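Local structure of outer surface protein (Bacillus cereus ATCC 14579, 1X7F) at residues T288-I299 against V375-E385. The protein is probably a 6-phospho-N-acetylmuramidase, hydrolysing a disaccharide that contains 6-phospho-N-acetylmuramic acid during cell-wall recycling. Sequence-based numbering, arbitrary orientation.
Sequences TLQELHVRRGDI and VGAWTQFTCVE
Gly297 N and CA lie over one face of the Trp378 indole, CA 3.5 Å from the centroid of the five-membered ring in a CH-pi contact, while Val294 CG1 meets the indole edge. The Phe381 ring likewise takes His293 CB over one face, 3.7 Å from CB to the ring centroid, and has Arg295 N at its edge. Phe381 CG sits between its own backbone N and carbonyl carbon (chi1 64°), which folds the ring back beneath His293. The His293 imidazole has Glu291 CB over one face; its NE2 donates in the ring plane to Thr288 O at 2.8 Å, and ND1 is hydrogen-bonded to Ser306 OG, so both nitrogens are held and the ring's rotation is fixed. The extended Arg295 side chain runs past Gly376, and its NH2 donates a hydrogen bond to Val375 O at 2.8 Å, in the carbonyl plane although the oxygen lies tilted from the guanidinium plane; Ile299 CG2 is over one guanidinium face. Between backbones, His293 and Phe381 exchange two bonds, continued by Arg295 N to Thr379 O and Trp378 N to Arg295 O. Toward helix 282-289, one water donates to both Leu289 O and Cys383 O. The short edge strand 293-294 thus pairs antiparallel with C-terminal strand 380-384, after the type II turn Gly376-Thr379, at one border of the C-terminal domain's mixed sheet.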
loop_
_atom_site.group_PDB
_atom_site.type_symbol
_atom_site.label_atom_id
_atom_site.label_comp_id
_atom_site.label_asym_id
_atom_site.label_seq_id
_atom_site.Cartn_x
_atom_site.Cartn_y
_atom_site.Cartn_z
ATOM N N THR A 288 -18.652 4.678 16.449
ATOM C CA THR A 288 -17.799 4.865 15.280
ATOM C C THR A 288 -16.410 4.242 15.458
ATOM O O THR A 288 -15.949 3.503 14.585
ATOM C CB THR A 288 -17.681 6.379 14.980
ATOM O OG1 THR A 288 -18.993 6.904 14.694
ATOM C CG2 THR A 288 -16.848 6.625 13.698
ATOM N N LEU A 289 -15.769 4.537 16.592
ATOM C CA LEU A 289 -14.334 4.270 16.791
ATOM C C LEU A 289 -14.004 2.952 17.472
ATOM O O LEU A 289 -12.936 2.385 17.245
ATOM C CB LEU A 289 -13.683 5.387 17.609
ATOM C CG LEU A 289 -13.672 6.822 17.102
ATOM C CD1 LEU A 289 -13.063 7.731 18.179
ATOM C CD2 LEU A 289 -12.906 6.926 15.803
ATOM N N GLN A 290 -14.910 2.482 18.321
ATOM C CA GLN A 290 -14.627 1.340 19.180
ATOM C C GLN A 290 -15.028 0.030 18.517
ATOM O O GLN A 290 -14.704 -1.041 19.003
ATOM C CB GLN A 290 -15.318 1.502 20.549
ATOM C CG GLN A 290 -14.650 0.723 21.639
ATOM C CD GLN A 290 -15.224 0.998 23.017
ATOM O OE1 GLN A 290 -15.990 0.187 23.543
ATOM N NE2 GLN A 290 -14.861 2.144 23.603
ATOM N N GLU A 291 -15.727 0.125 17.401
ATOM C CA GLU A 291 -16.269 -1.050 16.740
ATOM C C GLU A 291 -15.447 -1.457 15.535
ATOM O O GLU A 291 -15.010 -0.610 14.756
ATOM C CB GLU A 291 -17.719 -0.790 16.278
ATOM C CG GLU A 291 -18.661 -0.279 17.363
ATOM C CD GLU A 291 -18.809 -1.249 18.519
ATOM O OE1 GLU A 291 -18.926 -2.465 18.245
ATOM O OE2 GLU A 291 -18.801 -0.798 19.694
ATOM N N LEU A 292 -15.255 -2.761 15.390
ATOM C CA LEU A 292 -14.861 -3.346 14.128
ATOM C C LEU A 292 -16.127 -3.486 13.282
ATOM O O LEU A 292 -16.981 -4.345 13.546
ATOM C CB LEU A 292 -14.182 -4.700 14.362
ATOM C CG LEU A 292 -13.754 -5.549 13.158
ATOM C CD1 LEU A 292 -13.027 -4.721 12.086
ATOM C CD2 LEU A 292 -12.889 -6.729 13.622
ATOM N N HIS A 293 -16.256 -2.617 12.280
ATOM C CA HIS A 293 -17.422 -2.593 11.422
ATOM C C HIS A 293 -17.343 -3.656 10.340
ATOM O O HIS A 293 -16.254 -4.003 9.881
ATOM C CB HIS A 293 -17.593 -1.208 10.801
ATOM C CG HIS A 293 -17.730 -0.122 11.815
ATOM N ND1 HIS A 293 -18.877 0.048 12.564
ATOM C CD2 HIS A 293 -16.852 0.818 12.241
ATOM C CE1 HIS A 293 -18.703 1.063 13.396
ATOM N NE2 HIS A 293 -17.483 1.546 13.221
ATOM N N VAL A 294 -18.501 -4.194 9.969
ATOM C CA VAL A 294 -18.597 -5.151 8.876
ATOM C C VAL A 294 -19.709 -4.632 7.981
ATOM O O VAL A 294 -20.788 -4.307 8.475
ATOM C CB VAL A 294 -18.933 -6.595 9.364
ATOM C CG1 VAL A 294 -19.131 -7.547 8.168
ATOM C CG2 VAL A 294 -17.848 -7.128 10.279
ATOM N N ARG A 295 -19.434 -4.503 6.681
ATOM C CA ARG A 295 -20.494 -4.228 5.712
ATOM C C ARG A 295 -21.329 -5.487 5.565
ATOM O O ARG A 295 -20.816 -6.525 5.135
ATOM C CB ARG A 295 -19.920 -3.822 4.351
ATOM C CG ARG A 295 -20.984 -3.299 3.379
ATOM C CD ARG A 295 -20.452 -2.785 2.034
ATOM N NE ARG A 295 -21.520 -2.143 1.254
ATOM C CZ ARG A 295 -21.406 -1.756 -0.014
ATOM N NH1 ARG A 295 -22.435 -1.185 -0.625
ATOM N NH2 ARG A 295 -20.269 -1.937 -0.676
ATOM N N ARG A 296 -22.607 -5.411 5.935
ATOM C CA ARG A 296 -23.479 -6.575 5.759
ATOM C C ARG A 296 -23.512 -6.996 4.286
ATOM O O ARG A 296 -23.699 -6.153 3.385
ATOM C CB ARG A 296 -24.893 -6.357 6.320
ATOM C CG ARG A 296 -25.581 -7.690 6.684
ATOM C CD ARG A 296 -26.930 -7.553 7.373
ATOM N NE ARG A 296 -27.991 -7.108 6.459
ATOM C CZ ARG A 296 -29.159 -6.598 6.839
ATOM N NH1 ARG A 296 -29.443 -6.431 8.125
ATOM N NH2 ARG A 296 -30.052 -6.252 5.927
ATOM N N GLY A 297 -23.324 -8.291 4.068
ATOM C CA GLY A 297 -23.169 -8.874 2.746
ATOM C C GLY A 297 -24.233 -8.630 1.690
ATOM O O GLY A 297 -23.908 -8.623 0.498
ATOM N N ASP A 298 -25.489 -8.452 2.098
ATOM C CA ASP A 298 -26.535 -8.045 1.154
ATOM C C ASP A 298 -26.529 -6.520 0.998
ATOM O O ASP A 298 -27.260 -5.781 1.677
ATOM C CB ASP A 298 -27.910 -8.598 1.554
ATOM C CG ASP A 298 -28.374 -8.122 2.930
ATOM O OD1 ASP A 298 -27.541 -7.661 3.736
ATOM O OD2 ASP A 298 -29.565 -8.175 3.284
ATOM N N ILE A 299 -25.675 -6.066 0.090
ATOM C CA ILE A 299 -25.329 -4.662 -0.028
ATOM C C ILE A 299 -26.414 -3.777 -0.652
ATOM O O ILE A 299 -27.330 -4.252 -1.315
ATOM C CB ILE A 299 -24.008 -4.519 -0.829
ATOM C CG1 ILE A 299 -24.197 -4.986 -2.279
ATOM C CG2 ILE A 299 -22.836 -5.263 -0.110
ATOM C CD1 ILE A 299 -23.010 -4.684 -3.205
ATOM N N VAL A 375 -14.625 -1.454 0.567
ATOM C CA VAL A 375 -15.544 -2.044 1.535
ATOM C C VAL A 375 -16.631 -2.788 0.766
ATOM O O VAL A 375 -17.681 -2.235 0.458
ATOM C CB VAL A 375 -16.176 -1.006 2.520
ATOM C CG1 VAL A 375 -16.975 -1.732 3.604
ATOM C CG2 VAL A 375 -15.110 -0.129 3.165
ATOM N N GLY A 376 -16.362 -4.045 0.437
ATOM C CA GLY A 376 -17.361 -4.862 -0.236
ATOM C C GLY A 376 -18.234 -5.648 0.725
ATOM O O GLY A 376 -18.224 -5.418 1.948
ATOM N N ALA A 377 -18.993 -6.578 0.155
ATOM C CA ALA A 377 -19.830 -7.491 0.904
ATOM C C ALA A 377 -19.006 -8.237 1.963
ATOM O O ALA A 377 -18.075 -8.957 1.621
ATOM C CB ALA A 377 -20.503 -8.471 -0.058
ATOM N N TRP A 378 -19.343 -8.028 3.238
ATOM C CA TRP A 378 -18.725 -8.740 4.387
ATOM C C TRP A 378 -17.334 -8.231 4.837
ATOM O O TRP A 378 -16.695 -8.834 5.702
ATOM C CB TRP A 378 -18.676 -10.259 4.153
ATOM C CG TRP A 378 -20.023 -10.919 3.965
ATOM C CD1 TRP A 378 -20.407 -11.720 2.918
ATOM C CD2 TRP A 378 -21.151 -10.860 4.854
ATOM N NE1 TRP A 378 -21.696 -12.158 3.100
ATOM C CE2 TRP A 378 -22.179 -11.651 4.280
ATOM C CE3 TRP A 378 -21.400 -10.224 6.085
ATOM C CZ2 TRP A 378 -23.437 -11.813 4.887
ATOM C CZ3 TRP A 378 -22.658 -10.380 6.689
ATOM C CH2 TRP A 378 -23.656 -11.173 6.084
ATOM N N THR A 379 -16.878 -7.139 4.243
ATOM C CA THR A 379 -15.588 -6.541 4.560
ATOM C C THR A 379 -15.609 -5.923 5.962
ATOM O O THR A 379 -16.516 -5.174 6.318
ATOM C CB THR A 379 -15.248 -5.451 3.500
ATOM O OG1 THR A 379 -15.098 -6.068 2.223
ATOM C CG2 THR A 379 -13.869 -4.812 3.751
ATOM N N GLN A 380 -14.597 -6.250 6.745
ATOM C CA GLN A 380 -14.345 -5.566 8.001
ATOM C C GLN A 380 -13.546 -4.313 7.732
ATOM O O GLN A 380 -12.666 -4.312 6.876
ATOM C CB GLN A 380 -13.545 -6.468 8.929
ATOM C CG GLN A 380 -14.182 -7.800 9.145
ATOM C CD GLN A 380 -13.284 -8.750 9.901
ATOM O OE1 GLN A 380 -12.055 -8.690 9.790
ATOM N NE2 GLN A 380 -13.892 -9.638 10.665
ATOM N N PHE A 381 -13.855 -3.249 8.467
ATOM C CA PHE A 381 -13.069 -2.023 8.427
ATOM C C PHE A 381 -13.206 -1.339 9.780
ATOM O O PHE A 381 -14.126 -1.653 10.535
ATOM C CB PHE A 381 -13.515 -1.111 7.265
ATOM C CG PHE A 381 -14.919 -0.613 7.392
ATOM C CD1 PHE A 381 -15.175 0.646 7.925
ATOM C CD2 PHE A 381 -15.991 -1.416 7.020
ATOM C CE1 PHE A 381 -16.487 1.104 8.081
ATOM C CE2 PHE A 381 -17.302 -0.976 7.172
ATOM C CZ PHE A 381 -17.551 0.293 7.697
ATOM N N THR A 382 -12.278 -0.442 10.106
ATOM C CA THR A 382 -12.471 0.470 11.224
ATOM C C THR A 382 -12.554 1.917 10.738
ATOM O O THR A 382 -12.250 2.235 9.583
ATOM C CB THR A 382 -11.339 0.371 12.268
ATOM O OG1 THR A 382 -10.092 0.631 11.627
ATOM C CG2 THR A 382 -11.203 -1.048 12.859
ATOM N N CYS A 383 -12.957 2.787 11.653
ATOM C CA CYS A 383 -12.889 4.217 11.455
ATOM C C CYS A 383 -11.928 4.705 12.498
ATOM O O CYS A 383 -12.011 4.298 13.662
ATOM C CB CYS A 383 -14.265 4.873 11.648
ATOM S SG CYS A 383 -15.450 4.506 10.342
ATOM N N VAL A 384 -10.991 5.548 12.073
ATOM C CA VAL A 384 -10.002 6.119 12.970
ATOM C C VAL A 384 -9.957 7.635 12.837
ATOM O O VAL A 384 -10.302 8.177 11.797
ATOM C CB VAL A 384 -8.560 5.520 12.736
ATOM C CG1 VAL A 384 -8.521 4.060 13.151
ATOM C CG2 VAL A 384 -8.085 5.704 11.261
ATOM N N GLU A 385 -9.526 8.305 13.901
ATOM C CA GLU A 385 -9.288 9.743 13.863
ATOM C C GLU A 385 -7.867 10.064 13.378
ATOM O O GLU A 385 -7.007 9.191 13.251
ATOM C CB GLU A 385 -9.522 10.370 15.240
ATOM C CG GLU A 385 -10.983 10.499 15.633
ATOM C CD GLU A 385 -11.151 11.234 16.952
ATOM O OE1 GLU A 385 -11.663 12.371 16.937
ATOM O OE2 GLU A 385 -10.745 10.689 18.003
ATOM O OXT GLU A 385 -7.528 11.223 13.115
HETATM O O HOH W 1 -14.007 1.698 13.979
HETATM O O HOH W 2 -10.906 3.191 15.707
#